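PDB 4MHR: ectoine dioxygenase from Sphingopyxis alaskensis, which catalyses the iron- and 2-oxoglutarate-dependent hydroxylation of L-ectoine to 5-hydroxyectoine, a compatible solute that helps organisms survive osmotic stress. Local coordinates for residues P14-A19 with H159-M164; A85-T90 with H104-V109. All blocks are in the same frame, centred on the assembly; numbering follows the deposited sequence.

Interaction 1 (P14-A19 with H159-M164)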
# COMPACT_ATOMS: atom_id res chain seq x y z
N PRO A 14 -19.58 -1.46 -8.12
CA PRO A 14 -19.90 -2.92 -8.24
C PRO A 14 -18.88 -3.70 -9.00
O PRO A 14 -18.41 -3.22 -10.02
CB PRO A 14 -21.23 -2.94 -9.01
CG PRO A 14 -21.26 -1.65 -9.73
CD PRO A 14 -20.49 -0.63 -8.92
N SER A 15 -18.46 -4.84 -8.50
CA SER A 15 -17.51 -5.65 -9.22
C SER A 15 -17.81 -7.10 -8.91
O SER A 15 -18.51 -7.41 -7.92
CB SER A 15 -16.06 -5.31 -8.79
OG SER A 15 -15.08 -6.07 -9.50
N ARG A 16 -17.23 -8.00 -9.73
CA ARG A 16 -17.45 -9.45 -9.59
C ARG A 16 -18.92 -9.89 -9.66
O ARG A 16 -19.27 -10.90 -9.09
CB ARG A 16 -16.79 -10.01 -8.33
CG ARG A 16 -15.41 -9.45 -8.11
CD ARG A 16 -14.68 -10.20 -7.07
NE ARG A 16 -13.51 -9.46 -6.59
CZ ARG A 16 -12.83 -9.81 -5.52
NH1 ARG A 16 -13.14 -10.90 -4.83
NH2 ARG A 16 -11.79 -9.09 -5.13
N GLN A 17 -19.75 -9.13 -10.37
CA GLN A 17 -21.17 -9.44 -10.49
C GLN A 17 -21.44 -9.98 -11.89
O GLN A 17 -21.98 -11.06 -12.02
CB GLN A 17 -22.05 -8.20 -10.15
CG GLN A 17 -22.07 -7.87 -8.65
CD GLN A 17 -22.69 -6.51 -8.35
OE1 GLN A 17 -23.38 -5.94 -9.19
NE2 GLN A 17 -22.42 -5.98 -7.15
N ARG A 18 -20.99 -9.28 -12.92
CA ARG A 18 -21.11 -9.76 -14.30
C ARG A 18 -20.00 -10.73 -14.71
O ARG A 18 -18.98 -10.94 -14.01
CB ARG A 18 -21.12 -8.60 -15.29
CG ARG A 18 -22.14 -7.50 -15.04
CD ARG A 18 -23.55 -8.04 -14.82
NE ARG A 18 -24.58 -7.03 -15.09
CZ ARG A 18 -25.87 -7.11 -14.74
NH1 ARG A 18 -26.34 -8.16 -14.07
NH2 ARG A 18 -26.69 -6.13 -15.05
N ALA A 19 -20.23 -11.33 -15.89
CA ALA A 19 -19.25 -12.18 -16.53
C ALA A 19 -18.41 -11.34 -17.48
O ALA A 19 -17.37 -11.80 -17.89
CB ALA A 19 -19.92 -13.35 -17.26
N HIS A 159 -12.98 -3.07 -1.26
CA HIS A 159 -14.37 -2.77 -1.42
C HIS A 159 -15.21 -4.08 -1.43
O HIS A 159 -16.08 -4.28 -0.58
CB HIS A 159 -14.54 -2.03 -2.72
CG HIS A 159 -15.96 -1.67 -3.03
ND1 HIS A 159 -16.65 -0.69 -2.34
CD2 HIS A 159 -16.83 -2.19 -3.92
CE1 HIS A 159 -17.87 -0.60 -2.84
NE2 HIS A 159 -18.00 -1.49 -3.80
N VAL A 160 -14.90 -4.96 -2.38
CA VAL A 160 -15.69 -6.20 -2.58
C VAL A 160 -15.59 -7.10 -1.37
O VAL A 160 -16.62 -7.60 -0.88
CB VAL A 160 -15.28 -6.99 -3.84
CG1 VAL A 160 -15.97 -8.38 -3.86
CG2 VAL A 160 -15.66 -6.21 -5.05
N GLU A 161 -14.38 -7.28 -0.84
CA GLU A 161 -14.19 -8.19 0.28
C GLU A 161 -14.22 -7.59 1.68
O GLU A 161 -14.58 -8.28 2.61
CB GLU A 161 -12.92 -9.04 0.09
CG GLU A 161 -12.85 -9.71 -1.28
CD GLU A 161 -11.65 -10.65 -1.46
OE1 GLU A 161 -11.13 -11.14 -0.46
OE2 GLU A 161 -11.24 -10.90 -2.61
N ASP A 162 -13.85 -6.33 1.88
CA ASP A 162 -13.77 -5.82 3.22
C ASP A 162 -14.89 -4.80 3.52
O ASP A 162 -15.07 -4.40 4.68
CB ASP A 162 -12.42 -5.17 3.54
CG ASP A 162 -11.27 -6.09 3.38
OD1 ASP A 162 -11.38 -7.27 3.81
OD2 ASP A 162 -10.19 -5.62 2.82
N GLY A 163 -15.62 -4.40 2.49
CA GLY A 163 -16.69 -3.39 2.61
C GLY A 163 -16.24 -1.94 2.61
O GLY A 163 -16.99 -1.07 3.09
N MET A 164 -15.05 -1.65 2.04
CA MET A 164 -14.57 -0.24 2.07
C MET A 164 -15.38 0.44 1.04
O MET A 164 -15.30 0.08 -0.12
CB MET A 164 -13.04 -0.12 1.83
CG MET A 164 -12.54 1.27 1.67
SD MET A 164 -10.78 1.40 1.25
CE MET A 164 -9.95 0.68 2.64
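Arg16 meets Glu161 end-on, with two nitrogens converging on a single carboxylate oxygen. The NH1–OE2 distance between Arg16 and Glu161 is 2.9 Å, and Arg16 NH2 reaches the same Glu161 OE2 at 3.2 Å. That oxygen lies in the guanidinium plane but is approached on its anti side, somewhat out of the carboxylate plane, and the two flat groups stand 85° apart. Over one guanidinium face, toward its rim, sits Val160 CG1, 3.8 Å from Arg16 NE, a methyl of the beta-branched valine that gives the flat cation a nonpolar surface. The other methyl, Val160 CG2, meets Ser15 CB at 3.9 Å. In this cupin-fold dioxygenase the contact joins the N-terminal loop to the C-terminal part of helix 154-162, which begins at the iron ligand Asp154; the Arg16 side chain is about 8 Å from that of the ligand His152. Arg16 extends its chain to get there, CG lying anti to its carbonyl carbon (chi1 -44°). Arg16 NH2 also forms a salt bridge with Glu156, whose other carboxylate oxygen hydrogen-bonds Ser15 OG. With an alanine here, Glu161 and Glu156 would probably both lose a cationic mate and Val160 its flat cover.

Interaction 2 (A85-T90 with H104-V109)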
# COMPACT_ATOMS: atom_id res chain seq x y z
N ALA A 85 0.79 -16.35 15.14
CA ALA A 85 0.98 -17.24 14.00
C ALA A 85 0.02 -17.01 12.87
O ALA A 85 0.36 -17.30 11.71
CB ALA A 85 0.87 -18.73 14.42
N ASP A 86 -1.18 -16.53 13.19
CA ASP A 86 -2.19 -16.34 12.17
C ASP A 86 -1.77 -15.19 11.27
O ASP A 86 -2.34 -15.06 10.21
CB ASP A 86 -3.56 -15.99 12.74
CG ASP A 86 -4.12 -17.08 13.62
OD1 ASP A 86 -3.72 -18.25 13.46
OD2 ASP A 86 -4.96 -16.76 14.47
N THR A 87 -0.84 -14.35 11.71
CA THR A 87 -0.47 -13.16 10.89
C THR A 87 0.68 -13.46 9.88
O THR A 87 1.07 -12.59 9.08
CB THR A 87 -0.11 -11.97 11.75
OG1 THR A 87 1.12 -12.19 12.46
CG2 THR A 87 -1.27 -11.58 12.75
N ILE A 88 1.20 -14.69 9.90
CA ILE A 88 2.44 -14.98 9.15
C ILE A 88 2.07 -15.65 7.88
O ILE A 88 1.25 -16.59 7.91
CB ILE A 88 3.38 -15.89 9.98
CG1 ILE A 88 3.53 -15.32 11.39
CG2 ILE A 88 4.68 -16.20 9.24
CD1 ILE A 88 4.73 -14.49 11.61
N VAL A 89 2.59 -15.16 6.75
CA VAL A 89 2.43 -15.81 5.46
C VAL A 89 3.79 -16.34 5.03
O VAL A 89 4.82 -15.60 5.00
CB VAL A 89 1.85 -14.87 4.38
CG1 VAL A 89 1.74 -15.58 3.01
CG2 VAL A 89 0.50 -14.35 4.84
N THR A 90 3.81 -17.62 4.71
CA THR A 90 5.02 -18.30 4.36
C THR A 90 5.01 -18.63 2.89
O THR A 90 3.93 -18.59 2.24
CB THR A 90 5.18 -19.59 5.21
OG1 THR A 90 4.19 -20.50 4.82
CG2 THR A 90 5.03 -19.33 6.68
N HIS A 104 1.96 -3.08 12.60
CA HIS A 104 1.77 -1.86 13.33
C HIS A 104 1.20 -2.18 14.72
O HIS A 104 1.34 -1.37 15.61
CB HIS A 104 0.84 -0.91 12.56
CG HIS A 104 -0.59 -1.36 12.56
ND1 HIS A 104 -1.03 -2.47 11.87
CD2 HIS A 104 -1.67 -0.88 13.22
CE1 HIS A 104 -2.33 -2.63 12.07
NE2 HIS A 104 -2.74 -1.67 12.87
N ALA A 105 0.55 -3.34 14.88
CA ALA A 105 -0.04 -3.73 16.17
C ALA A 105 0.94 -4.59 16.98
O ALA A 105 0.91 -4.51 18.17
CB ALA A 105 -1.36 -4.44 15.99
N GLN A 106 1.86 -5.32 16.34
CA GLN A 106 2.72 -6.29 17.02
C GLN A 106 4.11 -5.79 17.31
O GLN A 106 4.81 -6.40 18.08
CB GLN A 106 2.83 -7.52 16.15
CG GLN A 106 1.50 -8.18 15.84
CD GLN A 106 1.67 -9.50 15.12
OE1 GLN A 106 1.74 -9.58 13.86
NE2 GLN A 106 1.71 -10.55 15.88
N SER A 107 4.55 -4.70 16.66
CA SER A 107 5.92 -4.22 16.76
C SER A 107 5.86 -2.72 17.15
O SER A 107 5.25 -1.93 16.43
CB SER A 107 6.63 -4.33 15.40
OG SER A 107 7.87 -3.62 15.42
N PRO A 108 6.44 -2.36 18.32
CA PRO A 108 6.48 -1.00 18.78
C PRO A 108 7.21 -0.06 17.80
O PRO A 108 6.83 1.09 17.67
CB PRO A 108 7.25 -1.10 20.13
CG PRO A 108 6.88 -2.45 20.65
CD PRO A 108 6.71 -3.33 19.41
N VAL A 109 8.28 -0.53 17.17
CA VAL A 109 8.96 0.27 16.16
C VAL A 109 8.04 0.57 14.95
O VAL A 109 7.97 1.72 14.50
CB VAL A 109 10.20 -0.49 15.66
CG1 VAL A 109 10.86 0.21 14.49
CG2 VAL A 109 11.22 -0.70 16.79
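Thr87 and Gln106 form a small polar contact, one side chain against one side chain, between the 3-10 turn that leads into the edge strand 88-90 and the end of the short helix 103-106. Only 74 Å² is buried between the two segments, and the backbones stay well apart: the closest pair of CA atoms, those of Thr87 and Gln106, is 9.7 Å apart. The side chains bridge that gap by approaching from opposite directions. Gln106 does most of the reaching. Its CG lies anti to the carbonyl carbon (chi1 -59°) and the chain runs on extended, carrying the terminal amide to the threonine; a long side chain with a polar end suits this span. The amide is probably turned over in the model, so which of its two ends faces Thr87 is uncertain.

Strand 88-90 is an outermost strand of the seven-stranded antiparallel sheet of this cupin fold and pairs with strand 97-101, which in turn leads into helix 103-106. The contact therefore spans a hairpin and the helical turn that follows it. Thr87 is placed by its own turn: the hydroxyl sits between the backbone N and the carbonyl carbon (chi1 68°) and hydrogen-bonds the carbonyl oxygen of Asp84. Threonine suits this place, since the same short-armed hydroxyl is also its nearest atom to the glutamine amide, with Thr87 OG1 3.0 Å from Gln106 OE1 as modelled and CB and CG2 a little farther off. Ile88 N closes the turn on Ala85 O at 3.3 Å. Leu83 and Asp84, from the preceding loop, and Ile100, from strand 97-101, also touch the Gln106 side chain. Beyond it, Ser107 leaves the first helix and occupies the N-cap position of the next, 108-115, its hydroxyl making a weak bond to Met110 N.

How the interactions relate
Followed from the N terminus, the chain opens interaction 1 at 14-19, in the loop before strand 23-25, and closes it some 140 residues later toward the C-terminal part of helix 154-162. Interaction 2 lies wholly inside that long loop: it opens at 85-90 and closes after only a short excursion through strand 97-101, at 104-109. The two are nested, not crossed. The outer contact brings the N-terminal arm to the helix that starts at the iron ligand Asp154, whereas the inner one is local, joining the turn before the edge strand to the short helix 103-106 that follows the hairpin. The centres of interactions 1 and 2 are 27 Å apart. Interactions 1 and 2 do not touch, their nearest atoms being about 13 Å apart.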